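Local coordinates for hypoxanthine-guanine phosphoribosyltransferase (Thermus thermophilus, PDB 3ACD), which catalyses the transfer of a phosphoribosyl group to hypoxanthine or guanine in purine salvage, probably with magnesium, giving IMP or GMP, at the interface of chains A and B. Coordinates in Å, arbitrary orientation; residue numbers count along the deposited sequence, not the author numbering. Chains: chain A/B, Hypoxanthine-guanine phosphoribosyltransferase.

The interface of chains A and B. Residues chain A 45, 86-87; chain B 45, 86-87.
A:Lys87 and B:Lys87 lie across each other at the two-fold axis that relates the chains, their aliphatic stretches running past one another in opposite senses at an angle. The contact is apolar and made by methylene groups: CB of A:Lys87 sits 3.6 Å from CE of B:Lys87, and its CG lies 3.7 Å from CD of the partner, with symmetric twins for both. The approach of the two CD atoms is too short to be real, so the exact closeness at the axis is doubtful, although the crossing itself is plain. In each lysine CG stands anti to the backbone N (chi1 -178°), and this torsion together with a bend at chi2 (64°) sets the course of the methylenes over towards the other subunit. A second bend at chi4 (62°) then turns NZ aside, and the methylenes rather than the terminal amine NZ form the crossing. An alanine in place of A:Lys87 removes CG, CD and CE, and would probably strip most of the packing from CD of B:Lys87, leaving CE against the remaining CB and that chain freer to turn.

CE of each lysine also passes the backbone carbonyl of the leucine that precedes the opposing lysine: CE of B:Lys87 comes to 3.9 Å from the carbonyl O of A:Leu86, a distant contact that borders the crossing.

A second apolar contact, smaller in area, is made by A:Leu45 and B:Leu45, at the ends of strands 40-45. This two-fold patch is part of a larger interface in the deposited dimer, whose biological relevance the patch alone does not establish. The leucines reach toward each other tip to tip, CD1 of A:Leu45 meeting CD1 of B:Leu45 at 3.6 Å.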
loop_
_atom_site.group_PDB
_atom_site.type_symbol
_atom_site.label_atom_id
_atom_site.label_comp_id
_atom_site.label_asym_id
_atom_site.label_seq_id
_atom_site.Cartn_x
_atom_site.Cartn_y
_atom_site.Cartn_z
ATOM N N LEU A 45 -7.729 2.514 -3.618
ATOM C CA LEU A 45 -6.563 3.257 -4.097
ATOM C C LEU A 45 -6.979 4.635 -4.611
ATOM O O LEU A 45 -8.125 4.820 -5.017
ATOM C CB LEU A 45 -5.878 2.474 -5.223
ATOM C CG LEU A 45 -5.217 1.153 -4.826
ATOM C CD1 LEU A 45 -4.753 0.410 -6.070
ATOM C CD2 LEU A 45 -4.044 1.438 -3.899
ATOM N N LEU A 86 -11.965 2.835 -11.681
ATOM C CA LEU A 86 -10.836 2.803 -12.600
ATOM C C LEU A 86 -10.063 1.493 -12.472
ATOM O O LEU A 86 -9.184 1.198 -13.283
ATOM C CB LEU A 86 -9.905 3.985 -12.317
ATOM C CG LEU A 86 -10.580 5.358 -12.224
ATOM C CD1 LEU A 86 -9.528 6.424 -11.953
ATOM C CD2 LEU A 86 -11.327 5.662 -13.513
ATOM N N LYS A 87 -10.397 0.716 -11.445
ATOM C CA LYS A 87 -9.750 -0.569 -11.196
ATOM C C LYS A 87 -10.775 -1.536 -10.612
ATOM O O LYS A 87 -11.371 -1.264 -9.570
ATOM C CB LYS A 87 -8.585 -0.396 -10.216
ATOM C CG LYS A 87 -7.809 -1.672 -9.923
ATOM C CD LYS A 87 -7.114 -2.202 -11.168
ATOM C CE LYS A 87 -6.290 -3.444 -10.860
ATOM N NZ LYS A 87 -7.131 -4.565 -10.357
ATOM N N LEU B 45 1.672 -3.806 -7.866
ATOM C CA LEU B 45 0.686 -4.511 -7.046
ATOM C C LEU B 45 0.629 -5.990 -7.428
ATOM O O LEU B 45 0.966 -6.347 -8.555
ATOM C CB LEU B 45 -0.697 -3.877 -7.241
ATOM C CG LEU B 45 -0.870 -2.452 -6.713
ATOM C CD1 LEU B 45 -2.219 -1.898 -7.147
ATOM C CD2 LEU B 45 -0.753 -2.461 -5.196
ATOM N N LEU B 86 -2.477 -5.917 -15.700
ATOM C CA LEU B 86 -3.873 -5.942 -15.288
ATOM C C LEU B 86 -4.329 -4.564 -14.814
ATOM O O LEU B 86 -5.519 -4.335 -14.593
ATOM C CB LEU B 86 -4.063 -6.965 -14.166
ATOM C CG LEU B 86 -3.477 -8.358 -14.426
ATOM C CD1 LEU B 86 -3.756 -9.259 -13.232
ATOM C CD2 LEU B 86 -4.077 -8.949 -15.693
ATOM N N LYS B 87 -3.372 -3.654 -14.659
ATOM C CA LYS B 87 -3.654 -2.292 -14.217
ATOM C C LYS B 87 -2.683 -1.336 -14.903
ATOM O O LYS B 87 -1.467 -1.475 -14.770
ATOM C CB LYS B 87 -3.500 -2.183 -12.697
ATOM C CG LYS B 87 -3.820 -0.809 -12.125
ATOM C CD LYS B 87 -5.281 -0.443 -12.333
ATOM C CE LYS B 87 -5.613 0.904 -11.707
ATOM N NZ LYS B 87 -4.826 2.014 -12.314
#